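Local coordinates for Sensory/regulatory protein rpfC (Xanthomonas campestris pv. campestris, PDB 3M6M), which probably relays a sensory signal as a two-component histidine kinase, its receiver domain here being a likely acceptor of the phosphoryl group, at residues 52-57 / 86-91; 115-120 / 124-129. One frame throughout, in Å; residues are numbered along the deposited sequence.

Contact 1. Residues 52-57 / 86-91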
loop_
_atom_site.group_PDB
_atom_site.type_symbol
_atom_site.label_atom_id
_atom_site.label_comp_id
_atom_site.label_asym_id
_atom_site.label_seq_id
_atom_site.Cartn_x
_atom_site.Cartn_y
_atom_site.Cartn_z
ATOM N N ASP D 52 -7.182 10.045 39.183
ATOM C CA ASP D 52 -6.827 9.621 40.541
ATOM C C ASP D 52 -8.049 9.183 41.357
ATOM O O ASP D 52 -7.980 8.216 42.122
ATOM C CB ASP D 52 -6.073 10.737 41.278
ATOM C CG ASP D 52 -4.622 10.877 40.824
ATOM O OD1 ASP D 52 -4.124 10.006 40.075
ATOM O OD2 ASP D 52 -3.973 11.866 41.229
ATOM N N ALA D 53 -9.162 9.897 41.183
ATOM C CA ALA D 53 -10.411 9.588 41.879
ATOM C C ALA D 53 -11.047 8.283 41.395
ATOM O O ALA D 53 -11.594 7.520 42.196
ATOM C CB ALA D 53 -11.396 10.746 41.742
ATOM N N MET D 54 -10.960 8.033 40.088
ATOM C CA MET D 54 -11.561 6.851 39.462
ATOM C C MET D 54 -10.873 5.552 39.874
ATOM O O MET D 54 -11.472 4.475 39.808
ATOM C CB MET D 54 -11.552 6.988 37.939
ATOM C CG MET D 54 -12.559 7.986 37.398
ATOM S SD MET D 54 -12.311 8.391 35.657
ATOM C CE MET D 54 -13.087 6.992 34.868
ATOM N N ALA D 55 -9.616 5.665 40.294
ATOM C CA ALA D 55 -8.852 4.525 40.781
ATOM C C ALA D 55 -9.173 4.211 42.242
ATOM O O ALA D 55 -8.979 3.081 42.699
ATOM C CB ALA D 55 -7.363 4.776 40.604
ATOM N N GLU D 56 -9.664 5.213 42.968
ATOM C CA GLU D 56 -10.000 5.059 44.383
ATOM C C GLU D 56 -11.450 4.605 44.565
ATOM O O GLU D 56 -11.740 3.760 45.417
ATOM C CB GLU D 56 -9.735 6.365 45.144
ATOM C CG GLU D 56 -9.406 6.177 46.627
ATOM C CD GLU D 56 -10.627 6.262 47.535
ATOM O OE1 GLU D 56 -11.193 7.371 47.674
ATOM O OE2 GLU D 56 -11.010 5.226 48.123
ATOM N N GLU D 57 -12.350 5.170 43.761
ATOM C CA GLU D 57 -13.771 4.818 43.799
ATOM C C GLU D 57 -14.345 4.660 42.391
ATOM O O GLU D 57 -13.775 5.159 41.420
ATOM C CB GLU D 57 -14.572 5.868 44.583
ATOM C CG GLU D 57 -14.467 5.751 46.105
ATOM C CD GLU D 57 -15.028 4.440 46.647
ATOM O OE1 GLU D 57 -14.344 3.800 47.476
ATOM O OE2 GLU D 57 -16.145 4.047 46.246
ATOM N N SER D 86 -6.703 -1.930 29.373
ATOM C CA SER D 86 -5.676 -2.534 30.225
ATOM C C SER D 86 -6.243 -3.224 31.473
ATOM O O SER D 86 -5.491 -3.792 32.266
ATOM C CB SER D 86 -4.629 -1.490 30.625
ATOM O OG SER D 86 -3.988 -0.947 29.485
ATOM N N GLY D 87 -7.563 -3.168 31.647
ATOM C CA GLY D 87 -8.224 -3.856 32.756
ATOM C C GLY D 87 -9.115 -2.991 33.628
ATOM O O GLY D 87 -9.855 -3.507 34.467
ATOM N N MET D 88 -9.047 -1.677 33.436
ATOM C CA MET D 88 -9.859 -0.740 34.207
ATOM C C MET D 88 -11.339 -0.853 33.837
ATOM O O MET D 88 -11.685 -1.057 32.670
ATOM C CB MET D 88 -9.368 0.694 33.991
ATOM C CG MET D 88 -9.937 1.713 34.967
ATOM S SD MET D 88 -9.693 3.411 34.419
ATOM C CE MET D 88 -10.264 4.307 35.855
ATOM N N ARG D 89 -12.194 -0.733 34.850
ATOM C CA ARG D 89 -13.644 -0.706 34.682
ATOM C C ARG D 89 -14.059 0.417 33.725
ATOM O O ARG D 89 -13.561 1.543 33.827
ATOM C CB ARG D 89 -14.311 -0.511 36.050
ATOM C CG ARG D 89 -15.816 -0.285 36.020
ATOM C CD ARG D 89 -16.219 0.749 37.064
ATOM N NE ARG D 89 -17.668 0.834 37.250
ATOM C CZ ARG D 89 -18.353 0.160 38.172
ATOM N NH1 ARG D 89 -17.732 -0.667 39.008
ATOM N NH2 ARG D 89 -19.669 0.312 38.261
ATOM N N TYR D 90 -14.958 0.102 32.796
ATOM C CA TYR D 90 -15.504 1.109 31.892
ATOM C C TYR D 90 -16.462 2.045 32.621
ATOM O O TYR D 90 -17.297 1.608 33.417
ATOM C CB TYR D 90 -16.220 0.469 30.697
ATOM C CG TYR D 90 -16.833 1.492 29.760
ATOM C CD1 TYR D 90 -16.063 2.111 28.775
ATOM C CD2 TYR D 90 -18.178 1.856 29.871
ATOM C CE1 TYR D 90 -16.614 3.062 27.920
ATOM C CE2 TYR D 90 -18.741 2.806 29.021
ATOM C CZ TYR D 90 -17.952 3.405 28.049
ATOM O OH TYR D 90 -18.499 4.341 27.201
ATOM N N THR D 91 -16.330 3.336 32.337
ATOM C CA THR D 91 -17.263 4.345 32.838
ATOM C C THR D 91 -17.445 5.485 31.825
ATOM O O THR D 91 -16.461 6.022 31.310
ATOM C CB THR D 91 -16.890 4.858 34.266
ATOM O OG1 THR D 91 -17.271 6.230 34.412
ATOM C CG2 THR D 91 -15.406 4.713 34.540
#
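Met54 meets Met88 and Thr91 through carbon atoms alone. No hydrogen bond joins residues 52-57 to 86-91.

The first apolar contact is between the two methionines, whose side chains cross at about a right angle. Met88 CE lies 3.6 Å from Met54 CB and 4.0 Å from Met54 CE. Met88 reaches this far because its chain is fully extended, with CG anti to the backbone N (chi1 -167°). The second contact is tip to tip, where Met54 CE comes to 3.3 Å from Thr91 CG2. A bend at the sulfur (chi3 81°) turns the Met54 methyl toward the threonine.

The polar bonds here do not cross between the two segments. Ala53 O takes both Glu56 N (3.1 Å) and Glu57 N (2.9 Å). Thr91 OG1 gives a weak hydrogen bond to Tyr59 O.

Met54 and Thr91 are buried. Leu18, Val62 and Leu80 also touch Met54, and Leu80 touches Met88 as well. The contact thus packs the last part of helix 47-56 against the loop from helix 73-85 to strand 93-97. This is apolar packing on one face of the central parallel sheet in the CheY-like receiver fold.

Contact 2. Residues 115-120 / 124-129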
loop_
_atom_site.group_PDB
_atom_site.type_symbol
_atom_site.label_atom_id
_atom_site.label_comp_id
_atom_site.label_asym_id
_atom_site.label_seq_id
_atom_site.Cartn_x
_atom_site.Cartn_y
_atom_site.Cartn_z
ATOM N N ALA D 115 -20.874 11.706 25.007
ATOM C CA ALA D 115 -21.698 12.890 24.773
ATOM C C ALA D 115 -20.870 14.169 24.810
ATOM O O ALA D 115 -19.885 14.265 25.546
ATOM C CB ALA D 115 -22.836 12.963 25.789
ATOM N N PHE D 116 -21.283 15.144 24.004
ATOM C CA PHE D 116 -20.649 16.455 23.958
ATOM C C PHE D 116 -21.730 17.526 24.073
ATOM O O PHE D 116 -22.522 17.725 23.147
ATOM C CB PHE D 116 -19.862 16.620 22.654
ATOM C CG PHE D 116 -18.854 17.737 22.683
ATOM C CD1 PHE D 116 -17.497 17.455 22.774
ATOM C CD2 PHE D 116 -19.258 19.069 22.608
ATOM C CE1 PHE D 116 -16.555 18.481 22.796
ATOM C CE2 PHE D 116 -18.325 20.103 22.634
ATOM C CZ PHE D 116 -16.972 19.808 22.726
ATOM N N LEU D 117 -21.759 18.207 25.214
ATOM C CA LEU D 117 -22.777 19.221 25.476
ATOM C C LEU D 117 -22.179 20.611 25.652
ATOM O O LEU D 117 -21.076 20.764 26.180
ATOM C CB LEU D 117 -23.619 18.838 26.695
ATOM C CG LEU D 117 -24.558 17.639 26.534
ATOM C CD1 LEU D 117 -24.838 17.002 27.883
ATOM C CD2 LEU D 117 -25.856 18.037 25.837
ATOM N N ALA D 118 -22.923 21.618 25.203
ATOM C CA ALA D 118 -22.458 23.000 25.212
ATOM C C ALA D 118 -22.497 23.629 26.601
ATOM O O ALA D 118 -23.365 23.313 27.420
ATOM C CB ALA D 118 -23.263 23.839 24.220
ATOM N N LYS D 119 -21.535 24.511 26.851
ATOM C CA LYS D 119 -21.508 25.344 28.045
ATOM C C LYS D 119 -21.914 26.780 27.676
ATOM O O LYS D 119 -21.519 27.271 26.614
ATOM C CB LYS D 119 -20.112 25.324 28.667
ATOM C CG LYS D 119 -19.848 24.155 29.600
ATOM C CD LYS D 119 -18.377 24.074 30.004
ATOM C CE LYS D 119 -18.032 24.989 31.168
ATOM N NZ LYS D 119 -16.577 24.936 31.477
ATOM N N PRO D 120 -22.705 27.461 28.537
ATOM C CA PRO D 120 -23.265 27.001 29.815
ATOM C C PRO D 120 -24.246 25.852 29.628
ATOM O O PRO D 120 -25.027 25.848 28.671
ATOM C CB PRO D 120 -23.985 28.242 30.356
ATOM C CG PRO D 120 -24.258 29.078 29.162
ATOM C CD PRO D 120 -23.097 28.853 28.248
ATOM N N ALA D 124 -31.801 20.507 31.396
ATOM C CA ALA D 124 -32.670 19.533 30.737
ATOM C C ALA D 124 -31.892 18.598 29.809
ATOM O O ALA D 124 -32.114 17.387 29.822
ATOM C CB ALA D 124 -33.784 20.242 29.976
ATOM N N LYS D 125 -30.983 19.165 29.015
ATOM C CA LYS D 125 -30.163 18.387 28.077
ATOM C C LYS D 125 -29.091 17.540 28.757
ATOM O O LYS D 125 -28.719 16.486 28.243
ATOM C CB LYS D 125 -29.529 19.290 27.010
ATOM C CG LYS D 125 -30.048 19.058 25.589
ATOM C CD LYS D 125 -31.499 19.502 25.412
ATOM C CE LYS D 125 -32.049 19.074 24.060
ATOM N NZ LYS D 125 -33.491 19.416 23.920
ATOM N N LEU D 126 -28.598 18.005 29.902
ATOM C CA LEU D 126 -27.600 17.262 30.664
ATOM C C LEU D 126 -28.223 16.041 31.341
ATOM O O LEU D 126 -27.714 14.928 31.202
ATOM C CB LEU D 126 -26.910 18.166 31.697
ATOM C CG LEU D 126 -25.735 17.605 32.509
ATOM C CD1 LEU D 126 -24.532 17.290 31.630
ATOM C CD2 LEU D 126 -25.338 18.571 33.615
ATOM N N LEU D 127 -29.330 16.255 32.051
ATOM C CA LEU D 127 -29.999 15.190 32.806
ATOM C C LEU D 127 -30.610 14.100 31.923
ATOM O O LEU D 127 -30.645 12.932 32.314
ATOM C CB LEU D 127 -31.059 15.774 33.747
ATOM C CG LEU D 127 -30.568 16.566 34.966
ATOM C CD1 LEU D 127 -31.683 17.437 35.529
ATOM C CD2 LEU D 127 -29.997 15.650 36.045
ATOM N N ASP D 128 -31.087 14.486 30.741
ATOM C CA ASP D 128 -31.653 13.537 29.778
ATOM C C ASP D 128 -30.583 12.650 29.143
ATOM O O ASP D 128 -30.819 11.465 28.893
ATOM C CB ASP D 128 -32.449 14.268 28.692
ATOM C CG ASP D 128 -33.824 14.712 29.168
ATOM O OD1 ASP D 128 -33.970 15.081 30.353
ATOM O OD2 ASP D 128 -34.764 14.695 28.346
ATOM N N THR D 129 -29.414 13.230 28.883
ATOM C CA THR D 129 -28.280 12.487 28.332
ATOM C C THR D 129 -27.643 11.571 29.376
ATOM O O THR D 129 -27.130 10.503 29.036
ATOM C CB THR D 129 -27.207 13.420 27.734
ATOM O OG1 THR D 129 -27.011 14.543 28.601
ATOM C CG2 THR D 129 -27.633 13.918 26.358
#
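Thr129 OG1 sits by two backbone carbonyls of its own helix and touches Leu117 of the strand. It lies 2.6 Å from Lys125 O and 2.7 Å from Leu126 O. Its single proton can serve either carbonyl, and the choice is not settled. The hydroxyl stands between the backbone N and the carbonyl carbon (chi1 42°), which turns it back toward the preceding turn. The backbone bond from Thr129 N to Lys125 O is weak.

Across the contact there is no hydrogen bond. Leu117 carries the strand side with both methyls. Its CD1 meets Thr129 OG1 tip to tip at 3.4 Å, so a methyl lies against the hydroxyl. The same CD1 is 3.8 Å from Leu126 CD1, and these two leucines meet at a slant. The other methyl, CD2, lies 4.1 Å from Lys125 CB, with the two side chains crossing at about a right angle. The rest of the lysine chain leads away from the strand. Leu126 is buried and also packs on Leu30 and Leu33 of helix 24-35.

Strand 115-118 and helix residues 124-129 run nearly antiparallel (167°). The strand bonds to Val95 of the neighbouring strand. Just beyond it, Lys119 forms salt bridges with Asp21 and with Asp65, a magnesium ligand, and a cis peptide precedes Pro120. This is the last strand and helix of the CheY-like receiver fold, with the lysine and the following cis-proline that are hallmarks of that fold, the lysine reaching the acidic pocket that holds magnesium.

How the contacts relate
From the N terminus, the chain first builds strands 16-20, 40-44 and helix 24-35. Contact 1 then closes a loop of 28 residues, which holds strand 61-65 and helix 73-85. It ends just before strand 93-97. Contact 2 follows after helix 102-110 and closes a short connection, with three residues between its segments. The two are in series and neither nest nor cross. The centres of contact 1 and contact 2 are about 23 Å apart, on opposite sides of the chain's centre. Contact 1 ties helix 47-56 to the loop before strand 93-97. Contact 2 sets helix 123-133 against outermost strand 115-118. Strand 93-97, which follows contact 1 in the chain, lies beside strand 115-118 in the sheet.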